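Local coordinates for protein phosphoglycerol transferase GacH (Streptococcus pyogenes MGAS5005, PDB 6DGM) that probably transfers sn-glycerol-1-phosphate onto a streptococcal rhamnose polysaccharide through a manganese-binding domain of the alkaline phosphatase clan, at residues A[30-35]-A[318-323]; A[23-28]-A[324-329]; A[233-238]-A[274-279]. All blocks are in the same frame, centred on the assembly; numbering follows the deposited sequence.

Interaction 1: A[30-35]-A[318-323]; sequences KDRKNN and LFEHTD. With CA (calcium ion), chain E.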
loop_
_atom_site.group_PDB
_atom_site.type_symbol
_atom_site.label_atom_id
_atom_site.label_comp_id
_atom_site.label_asym_id
_atom_site.label_seq_id
_atom_site.Cartn_x
_atom_site.Cartn_y
_atom_site.Cartn_z
ATOM N N LYS A 30 -16.822 -15.207 -13.531
ATOM C CA LYS A 30 -17.934 -16.117 -13.294
ATOM C C LYS A 30 -18.173 -16.361 -11.810
ATOM O O LYS A 30 -19.300 -16.701 -11.426
ATOM C CB LYS A 30 -17.687 -17.448 -14.006
ATOM C CG LYS A 30 -17.687 -17.335 -15.519
ATOM C CD LYS A 30 -17.420 -18.690 -16.167
ATOM C CE LYS A 30 -17.544 -18.618 -17.679
ATOM N NZ LYS A 30 -17.590 -19.979 -18.301
ATOM N N ASP A 31 -17.143 -16.184 -10.971
ATOM C CA ASP A 31 -17.255 -16.415 -9.535
ATOM C C ASP A 31 -16.991 -15.156 -8.715
ATOM O O ASP A 31 -16.687 -15.253 -7.524
ATOM C CB ASP A 31 -16.313 -17.535 -9.090
ATOM C CG ASP A 31 -16.700 -18.884 -9.667
ATOM O OD1 ASP A 31 -17.869 -19.298 -9.505
ATOM O OD2 ASP A 31 -15.833 -19.526 -10.290
ATOM N N ARG A 32 -17.085 -13.980 -9.323
ATOM C CA ARG A 32 -16.962 -12.714 -8.609
ATOM C C ARG A 32 -18.315 -12.020 -8.696
ATOM O O ARG A 32 -18.773 -11.701 -9.798
ATOM C CB ARG A 32 -15.891 -11.835 -9.249
ATOM C CG ARG A 32 -14.455 -12.387 -9.204
ATOM C CD ARG A 32 -13.901 -12.334 -7.818
ATOM N NE ARG A 32 -12.547 -12.888 -7.703
ATOM C CZ ARG A 32 -11.425 -12.179 -7.720
ATOM N NH1 ARG A 32 -11.449 -10.849 -7.863
ATOM N NH2 ARG A 32 -10.255 -12.800 -7.574
ATOM N N LYS A 33 -18.950 -11.784 -7.545
ATOM C CA LYS A 33 -20.312 -11.257 -7.545
ATOM C C LYS A 33 -20.384 -9.733 -7.572
ATOM O O LYS A 33 -21.398 -9.178 -8.012
ATOM C CB LYS A 33 -21.067 -11.699 -6.284
ATOM C CG LYS A 33 -21.265 -13.191 -6.120
ATOM C CD LYS A 33 -22.049 -13.458 -4.834
ATOM C CE LYS A 33 -22.216 -14.941 -4.539
ATOM N NZ LYS A 33 -22.859 -15.150 -3.200
ATOM N N ASN A 34 -19.353 -9.045 -7.101
ATOM C CA ASN A 34 -19.444 -7.628 -6.773
ATOM C C ASN A 34 -18.708 -6.773 -7.796
ATOM O O ASN A 34 -17.946 -7.268 -8.632
ATOM C CB ASN A 34 -18.891 -7.378 -5.365
ATOM C CG ASN A 34 -19.688 -8.102 -4.294
ATOM O OD1 ASN A 34 -20.892 -8.292 -4.434
ATOM N ND2 ASN A 34 -19.017 -8.514 -3.224
ATOM N N ASN A 35 -18.968 -5.468 -7.714
ATOM C CA ASN A 35 -18.335 -4.459 -8.551
ATOM C C ASN A 35 -17.472 -3.567 -7.676
ATOM O O ASN A 35 -17.940 -3.057 -6.654
ATOM C CB ASN A 35 -19.387 -3.567 -9.205
ATOM C CG ASN A 35 -20.406 -4.351 -9.987
ATOM O OD1 ASN A 35 -20.059 -5.186 -10.814
ATOM N ND2 ASN A 35 -21.683 -4.092 -9.718
ATOM N N LEU A 318 -7.303 -6.759 -3.031
ATOM C CA LEU A 318 -8.530 -6.038 -2.704
ATOM C C LEU A 318 -9.698 -6.556 -3.530
ATOM O O LEU A 318 -10.805 -6.754 -3.011
ATOM C CB LEU A 318 -8.320 -4.538 -2.947
ATOM C CG LEU A 318 -9.570 -3.657 -2.999
ATOM C CD1 LEU A 318 -10.091 -3.457 -1.584
ATOM C CD2 LEU A 318 -9.305 -2.331 -3.672
ATOM N N PHE A 319 -9.481 -6.746 -4.831
ATOM C CA PHE A 319 -10.534 -7.323 -5.659
ATOM C C PHE A 319 -10.944 -8.695 -5.142
ATOM O O PHE A 319 -12.137 -9.020 -5.092
ATOM C CB PHE A 319 -10.072 -7.434 -7.111
ATOM C CG PHE A 319 -10.246 -6.168 -7.920
ATOM C CD1 PHE A 319 -9.356 -5.115 -7.799
ATOM C CD2 PHE A 319 -11.290 -6.047 -8.820
ATOM C CE1 PHE A 319 -9.517 -3.960 -8.562
ATOM C CE2 PHE A 319 -11.462 -4.902 -9.565
ATOM C CZ PHE A 319 -10.583 -3.854 -9.442
ATOM N N GLU A 320 -9.968 -9.526 -4.763
ATOM C CA GLU A 320 -10.307 -10.855 -4.263
ATOM C C GLU A 320 -11.072 -10.762 -2.948
ATOM O O GLU A 320 -12.080 -11.457 -2.749
ATOM C CB GLU A 320 -9.043 -11.688 -4.082
ATOM C CG GLU A 320 -9.334 -13.113 -3.672
ATOM C CD GLU A 320 -8.104 -13.853 -3.227
ATOM O OE1 GLU A 320 -7.265 -13.254 -2.500
ATOM O OE2 GLU A 320 -7.975 -15.029 -3.602
ATOM N N HIS A 321 -10.597 -9.920 -2.027
ATOM C CA HIS A 321 -11.225 -9.831 -0.711
ATOM C C HIS A 321 -12.672 -9.374 -0.826
ATOM O O HIS A 321 -13.553 -9.897 -0.136
ATOM C CB HIS A 321 -10.425 -8.886 0.204
ATOM C CG HIS A 321 -10.996 -8.772 1.577
ATOM N ND1 HIS A 321 -10.795 -9.735 2.541
ATOM C CD2 HIS A 321 -11.802 -7.839 2.133
ATOM C CE1 HIS A 321 -11.454 -9.398 3.638
ATOM N NE2 HIS A 321 -12.067 -8.248 3.419
ATOM N N THR A 322 -12.938 -8.407 -1.701
ATOM C CA THR A 322 -14.275 -7.889 -1.899
ATOM C C THR A 322 -15.079 -8.663 -2.939
ATOM O O THR A 322 -16.215 -8.273 -3.220
ATOM C CB THR A 322 -14.225 -6.418 -2.316
ATOM O OG1 THR A 322 -13.555 -6.282 -3.572
ATOM C CG2 THR A 322 -13.515 -5.595 -1.255
ATOM N N ASP A 323 -14.518 -9.727 -3.521
ATOM C CA ASP A 323 -15.208 -10.549 -4.530
ATOM C C ASP A 323 -15.661 -9.716 -5.730
ATOM O O ASP A 323 -16.756 -9.905 -6.272
ATOM C CB ASP A 323 -16.376 -11.326 -3.914
ATOM C CG ASP A 323 -16.698 -12.594 -4.674
ATOM O OD1 ASP A 323 -15.746 -13.303 -5.066
ATOM O OD2 ASP A 323 -17.897 -12.885 -4.853
HETATM CA CA CA E . -16.458 -15.609 -5.164
HETATM O O HOH W 1 -18.893 -15.455 -5.506
HETATM O O HOH W 2 -14.173 -15.956 -6.540
HETATM O O HOH W 3 -16.931 -18.295 -5.044
#

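Interaction 2: A[23-28]-A[324-329]; sequences KLAEDI and SKVSPY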
loop_
_atom_site.group_PDB
_atom_site.type_symbol
_atom_site.label_atom_id
_atom_site.label_comp_id
_atom_site.label_asym_id
_atom_site.label_seq_id
_atom_site.Cartn_x
_atom_site.Cartn_y
_atom_site.Cartn_z
ATOM N N LYS A 23 -9.444 -13.856 -21.500
ATOM C CA LYS A 23 -10.166 -15.080 -21.185
ATOM C C LYS A 23 -10.101 -15.385 -19.691
ATOM O O LYS A 23 -11.093 -15.833 -19.101
ATOM C CB LYS A 23 -9.619 -16.254 -21.989
ATOM C CG LYS A 23 -10.467 -17.495 -21.812
ATOM C CD LYS A 23 -10.156 -18.564 -22.839
ATOM C CE LYS A 23 -11.102 -19.750 -22.681
ATOM N NZ LYS A 23 -10.852 -20.808 -23.709
ATOM N N LEU A 24 -8.944 -15.150 -19.061
ATOM C CA LEU A 24 -8.841 -15.442 -17.635
ATOM C C LEU A 24 -9.763 -14.530 -16.830
ATOM O O LEU A 24 -10.414 -14.980 -15.884
ATOM C CB LEU A 24 -7.396 -15.321 -17.158
ATOM C CG LEU A 24 -7.200 -15.685 -15.684
ATOM C CD1 LEU A 24 -7.500 -17.146 -15.445
ATOM C CD2 LEU A 24 -5.796 -15.362 -15.229
ATOM N N ALA A 25 -9.864 -13.259 -17.217
ATOM C CA ALA A 25 -10.796 -12.359 -16.547
ATOM C C ALA A 25 -12.230 -12.870 -16.644
ATOM O O ALA A 25 -12.988 -12.823 -15.666
ATOM C CB ALA A 25 -10.681 -10.960 -17.149
ATOM N N GLU A 26 -12.627 -13.353 -17.825
ATOM C CA GLU A 26 -13.954 -13.940 -17.972
ATOM C C GLU A 26 -14.118 -15.147 -17.058
ATOM O O GLU A 26 -15.154 -15.301 -16.408
ATOM C CB GLU A 26 -14.179 -14.305 -19.439
ATOM C CG GLU A 26 -14.235 -13.076 -20.341
ATOM C CD GLU A 26 -14.119 -13.407 -21.820
ATOM O OE1 GLU A 26 -14.308 -14.586 -22.189
ATOM O OE2 GLU A 26 -13.833 -12.481 -22.608
ATOM N N ASP A 27 -13.101 -16.005 -16.976
ATOM C CA ASP A 27 -13.198 -17.173 -16.109
ATOM C C ASP A 27 -13.315 -16.756 -14.647
ATOM O O ASP A 27 -14.160 -17.271 -13.905
ATOM C CB ASP A 27 -11.990 -18.090 -16.314
ATOM C CG ASP A 27 -11.952 -18.721 -17.708
ATOM O OD1 ASP A 27 -13.017 -18.866 -18.344
ATOM O OD2 ASP A 27 -10.843 -19.079 -18.162
ATOM N N ILE A 28 -12.482 -15.805 -14.216
ATOM C CA ILE A 28 -12.534 -15.350 -12.829
ATOM C C ILE A 28 -13.885 -14.724 -12.519
ATOM O O ILE A 28 -14.469 -14.961 -11.455
ATOM C CB ILE A 28 -11.390 -14.358 -12.543
ATOM C CG1 ILE A 28 -10.038 -15.058 -12.582
ATOM C CG2 ILE A 28 -11.606 -13.662 -11.167
ATOM C CD1 ILE A 28 -8.852 -14.104 -12.623
ATOM N N SER A 324 -14.803 -8.791 -6.160
ATOM C CA SER A 324 -15.115 -7.882 -7.256
ATOM C C SER A 324 -14.582 -8.400 -8.588
ATOM O O SER A 324 -13.502 -8.993 -8.655
ATOM C CB SER A 324 -14.516 -6.500 -6.976
ATOM O OG SER A 324 -15.159 -5.930 -5.855
ATOM N N LYS A 325 -15.350 -8.160 -9.646
ATOM C CA LYS A 325 -14.956 -8.554 -10.985
ATOM C C LYS A 325 -13.715 -7.792 -11.437
ATOM O O LYS A 325 -13.517 -6.619 -11.104
ATOM C CB LYS A 325 -16.115 -8.301 -11.942
ATOM C CG LYS A 325 -17.323 -9.178 -11.667
ATOM C CD LYS A 325 -18.506 -8.745 -12.526
ATOM C CE LYS A 325 -19.813 -9.404 -12.070
ATOM N NZ LYS A 325 -19.772 -10.871 -12.242
ATOM N N VAL A 326 -12.892 -8.471 -12.241
ATOM C CA VAL A 326 -11.583 -7.963 -12.631
ATOM C C VAL A 326 -11.564 -7.566 -14.098
ATOM O O VAL A 326 -12.335 -8.075 -14.921
ATOM C CB VAL A 326 -10.444 -8.970 -12.327
ATOM C CG1 VAL A 326 -10.341 -9.224 -10.839
ATOM C CG2 VAL A 326 -10.647 -10.278 -13.090
ATOM N N SER A 327 -10.665 -6.651 -14.421
ATOM C CA SER A 327 -10.228 -6.448 -15.792
ATOM C C SER A 327 -9.170 -7.489 -16.146
ATOM O O SER A 327 -8.606 -8.150 -15.263
ATOM C CB SER A 327 -9.580 -5.074 -15.917
ATOM O OG SER A 327 -8.482 -4.993 -15.007
ATOM N N PRO A 328 -8.868 -7.650 -17.429
ATOM C CA PRO A 328 -7.733 -8.508 -17.804
ATOM C C PRO A 328 -6.451 -8.134 -17.081
ATOM O O PRO A 328 -5.724 -9.020 -16.610
ATOM C CB PRO A 328 -7.641 -8.296 -19.319
ATOM C CG PRO A 328 -9.097 -8.001 -19.742
ATOM C CD PRO A 328 -9.603 -7.140 -18.607
ATOM N N TYR A 329 -6.161 -6.834 -16.967
ATOM C CA TYR A 329 -5.011 -6.376 -16.186
ATOM C C TYR A 329 -5.038 -6.940 -14.766
ATOM O O TYR A 329 -4.048 -7.501 -14.298
ATOM C CB TYR A 329 -5.003 -4.840 -16.164
ATOM C CG TYR A 329 -3.829 -4.176 -15.446
ATOM C CD1 TYR A 329 -2.516 -4.522 -15.744
ATOM C CD2 TYR A 329 -4.038 -3.168 -14.508
ATOM C CE1 TYR A 329 -1.447 -3.904 -15.098
ATOM C CE2 TYR A 329 -2.976 -2.532 -13.865
ATOM C CZ TYR A 329 -1.691 -2.905 -14.166
ATOM O OH TYR A 329 -0.636 -2.275 -13.547
#

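Interaction 3: A[233-238]-A[274-279]; sequences HNLTSY and GLYPDS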
loop_
_atom_site.group_PDB
_atom_site.type_symbol
_atom_site.label_atom_id
_atom_site.label_comp_id
_atom_site.label_asym_id
_atom_site.label_seq_id
_atom_site.Cartn_x
_atom_site.Cartn_y
_atom_site.Cartn_z
ATOM N N HIS A 233 16.281 4.325 23.260
ATOM C CA HIS A 233 15.358 5.439 23.465
ATOM C C HIS A 233 14.467 5.635 22.250
ATOM O O HIS A 233 13.255 5.846 22.386
ATOM C CB HIS A 233 16.146 6.716 23.761
ATOM C CG HIS A 233 15.286 7.864 24.191
ATOM N ND1 HIS A 233 14.508 7.817 25.323
ATOM C CD2 HIS A 233 15.059 9.075 23.627
ATOM C CE1 HIS A 233 13.847 8.954 25.450
ATOM N NE2 HIS A 233 14.169 9.739 24.440
ATOM N N ASN A 234 15.050 5.584 21.049
ATOM C CA ASN A 234 14.244 5.680 19.840
ATOM C C ASN A 234 13.215 4.557 19.764
ATOM O O ASN A 234 12.052 4.792 19.426
ATOM C CB ASN A 234 15.146 5.641 18.611
ATOM C CG ASN A 234 15.744 6.987 18.286
ATOM O OD1 ASN A 234 15.171 8.021 18.587
ATOM N ND2 ASN A 234 16.913 6.975 17.670
ATOM N N LEU A 235 13.630 3.327 20.068
ATOM C CA LEU A 235 12.700 2.212 20.016
ATOM C C LEU A 235 11.573 2.400 21.019
ATOM O O LEU A 235 10.406 2.122 20.712
ATOM C CB LEU A 235 13.431 0.898 20.279
ATOM C CG LEU A 235 12.555 -0.366 20.321
ATOM C CD1 LEU A 235 11.804 -0.614 19.008
ATOM C CD2 LEU A 235 13.409 -1.587 20.698
ATOM N N THR A 236 11.907 2.865 22.231
ATOM C CA THR A 236 10.883 3.103 23.244
ATOM C C THR A 236 9.912 4.185 22.799
ATOM O O THR A 236 8.694 4.020 22.917
ATOM C CB THR A 236 11.555 3.463 24.569
ATOM O OG1 THR A 236 12.249 2.315 25.063
ATOM C CG2 THR A 236 10.525 3.942 25.620
ATOM N N SER A 237 10.434 5.314 22.298
ATOM C CA SER A 237 9.563 6.388 21.831
ATOM C C SER A 237 8.671 5.915 20.689
ATOM O O SER A 237 7.479 6.244 20.638
ATOM C CB SER A 237 10.412 7.566 21.332
ATOM O OG SER A 237 11.284 8.036 22.343
ATOM N N TYR A 238 9.250 5.178 19.740
ATOM C CA TYR A 238 8.478 4.633 18.627
ATOM C C TYR A 238 7.391 3.681 19.114
ATOM O O TYR A 238 6.253 3.729 18.629
ATOM C CB TYR A 238 9.434 3.914 17.678
ATOM C CG TYR A 238 8.757 3.091 16.610
ATOM C CD1 TYR A 238 8.247 3.699 15.482
ATOM C CD2 TYR A 238 8.645 1.710 16.741
ATOM C CE1 TYR A 238 7.621 2.937 14.499
ATOM C CE2 TYR A 238 8.041 0.945 15.769
ATOM C CZ TYR A 238 7.520 1.571 14.655
ATOM O OH TYR A 238 6.910 0.805 13.679
ATOM N N GLY A 274 13.696 3.556 10.735
ATOM C CA GLY A 274 15.134 3.462 10.607
ATOM C C GLY A 274 15.812 3.700 11.940
ATOM O O GLY A 274 16.539 4.690 12.121
ATOM N N LEU A 275 15.532 2.830 12.903
ATOM C CA LEU A 275 16.148 2.958 14.211
ATOM C C LEU A 275 16.898 1.725 14.672
ATOM O O LEU A 275 17.607 1.812 15.681
ATOM C CB LEU A 275 15.106 3.323 15.283
ATOM C CG LEU A 275 13.931 2.351 15.478
ATOM C CD1 LEU A 275 14.272 1.176 16.369
ATOM C CD2 LEU A 275 12.727 3.121 16.024
ATOM N N TYR A 276 16.781 0.590 13.959
ATOM C CA TYR A 276 17.421 -0.629 14.416
ATOM C C TYR A 276 18.789 -0.787 13.761
ATOM O O TYR A 276 18.929 -0.552 12.558
ATOM C CB TYR A 276 16.595 -1.842 13.998
ATOM C CG TYR A 276 15.163 -1.902 14.468
ATOM C CD1 TYR A 276 14.862 -2.351 15.750
ATOM C CD2 TYR A 276 14.108 -1.554 13.628
ATOM C CE1 TYR A 276 13.565 -2.442 16.188
ATOM C CE2 TYR A 276 12.787 -1.636 14.061
ATOM C CZ TYR A 276 12.522 -2.077 15.352
ATOM O OH TYR A 276 11.210 -2.181 15.782
ATOM N N PRO A 277 19.795 -1.215 14.516
ATOM C CA PRO A 277 21.031 -1.695 13.889
ATOM C C PRO A 277 20.798 -3.054 13.249
ATOM O O PRO A 277 19.882 -3.791 13.620
ATOM C CB PRO A 277 22.011 -1.791 15.062
ATOM C CG PRO A 277 21.139 -2.085 16.228
ATOM C CD PRO A 277 19.820 -1.367 15.981
ATOM N N ASP A 278 21.637 -3.388 12.263
ATOM C CA ASP A 278 21.481 -4.672 11.586
ATOM C C ASP A 278 21.549 -5.838 12.566
ATOM O O ASP A 278 20.907 -6.871 12.344
ATOM C CB ASP A 278 22.528 -4.848 10.491
ATOM C CG ASP A 278 22.168 -4.122 9.198
ATOM O OD1 ASP A 278 21.052 -3.580 9.078
ATOM O OD2 ASP A 278 23.038 -4.106 8.298
ATOM N N SER A 279 22.312 -5.695 13.648
ATOM C CA SER A 279 22.426 -6.773 14.619
ATOM C C SER A 279 21.069 -7.151 15.210
ATOM O O SER A 279 20.891 -8.289 15.658
ATOM C CB SER A 279 23.355 -6.331 15.745
ATOM O OG SER A 279 22.728 -5.314 16.494
HETATM O O HOH W 4 18.268 4.539 16.560
#

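Interaction 1: A[30-35]-A[318-323]
Asp323 and Asp31 meet at a calcium ion, and Lys33 and Asn34 bond to the same helix end, at the Schellman motif that ends helix 314-321 in this LTA synthase-like domain. Asp323 carries the positive phi of that motif, and its CG lies anti to the backbone N (chi1 -154°), which sets the carboxylate between the calcium ion and the loop. Its two oxygens divide the work. OD1 binds the calcium ion at 2.4 Å, and Asp31 binds it through its backbone O, while three waters complete the ligands seen. OD2 accepts from Lys33 N at 3.1 Å, with the donor standing well above the carboxylate plane, and it also accepts from water 1, itself a calcium ligand.

Arg32 reaches the last turn of the helix. A bend at chi2 (-72°) turns CD toward Asp323 OD1, 3.5 Å away. Farther out, the guanidinium lies with one face over Glu320 CA, which sits 3.5 Å above the plane and toward its rim. No salt bridge results with Glu320, whose OE1 bonds His306; Arg32 NH1 instead donates to Ser324 O. The nearby guanidinium may add to the calcium ion in stabilising a charged carboxylate.

Asn34 bonds to the capped helix end through both backbone and side chain. Its N donates to Asp323 O at 2.9 Å. The amide stands almost perpendicular to the Asp323 carboxylate, and ND2 donates nearly in its own amide plane to Thr322 O, 2.8 Å away with an N-H...O angle of 170°.

Interaction 2: A[23-28]-A[324-329]
Ala25 and Ile28 turn one flank of helix 11-29 toward Val326 and Pro328, where the chain runs from a loop into the N-cap of helix 328-339. The contact therefore joins the first helix of this domain to a helix near its C-terminal end, and it is buried.

Apolar packing carries the meeting between the two segments. Ala25 and Ile28 are three residues apart, nearly one helical turn, and both point at the loop. The CG2 methyl of Val326 enters between them: it lies 4.0 Å from Ile28 CG2 and 4.1 Å from Ala25 CB. In Val326 this methyl occupies the crowded position between the backbone N and the carbonyl carbon, with CG1 anti to that carbon (chi1 -63°). Ile28 offers CG2 because that branch is anti to its own backbone N, and the two branched side chains cross at about a right angle. The small Ala25 admits the main chain as well as side chains. Its CB rests 3.8 Å from Pro328 N, and the CD methylene of the proline ring is 4.2 Å from the same CB. The neighbouring Ala331 of helix 328-339 continues this surface by touching both Ala25 and Ile28.

Polar bonds lie beside the apolar patch and hold the loop to the last residue of helix 11-29 and to the chain that follows it. Val326 N donates to Asn29 OD1, just past the end of residues 23-28, and Lys325 NZ bonds Arg32 O.

Helix capping forms the third kind of interaction. Ser327 is the N-cap residue, its CB directed away from helix 11-29, and its OG caps Tyr330 N. Helix 328-339 thus begins, with Pro328 as its first residue, beside Ala25, whose CB lies 3.9 Å from Ser327 C.

Interaction 3: A[233-238]-A[274-279]
Leu275 and Leu235 meet through contrasting torsions: CG of Leu275 sits between its backbone N and carbonyl carbon (chi1 59°), whereas CG of Leu235 is anti to its own N (chi1 177°). These conformations place a leucine from the loop after strand 263-269 against helix 229-257 of the alkaline phosphatase-like α/β fold.

The branches of Leu275 part over the helix. CD1 comes 4.0 Å from Leu235 CB, while CD2 lies 3.8 Å from Tyr238 CB, about one turn further on. CD1 also sits over the centre of the Tyr276 ring, 3.5 Å above its plane, so that neighbouring loop side chains pack on each other as well as on the helix. The hydroxyl end of Tyr276 meets Leu235 CD1, at 3.6 Å from OH and 3.8 Å from CE1.

Tyr238 carries the contact toward the active site: its OH bonds Ser48 O and Ser50 N, close in sequence to the manganese ligand Glu47, and its ring meets Trp212 edge-to-face. His271, another manganese ligand, lies earlier in the same loop. Beside Leu235, at Asn234, a water bridges the segments, accepting from Asn234 ND2 at 3.0 Å and donating to Leu275 O at 2.9 Å.

Overall arrangement
Interactions 1 and 2 are parts of one corner of the domain, with centres 10 Å apart, where the chain following helix 314-321 passes the end of helix 11-29 and enters helix 328-339. They touch directly, and the side chain of Arg32 in interaction 1 also packs on Val326 of interaction 2. Their chemistry differs with burial: interaction 1 is partly exposed and relies on calcium and hydrogen bonds, whereas interaction 2 is a buried apolar contact. Interaction 3 is also buried and mainly apolar, but it lies across the centre of the chain, about 40 Å from interaction 1 between centres, and near the manganese site. In sequence, it nests within interaction 1, which interaction 2 encloses.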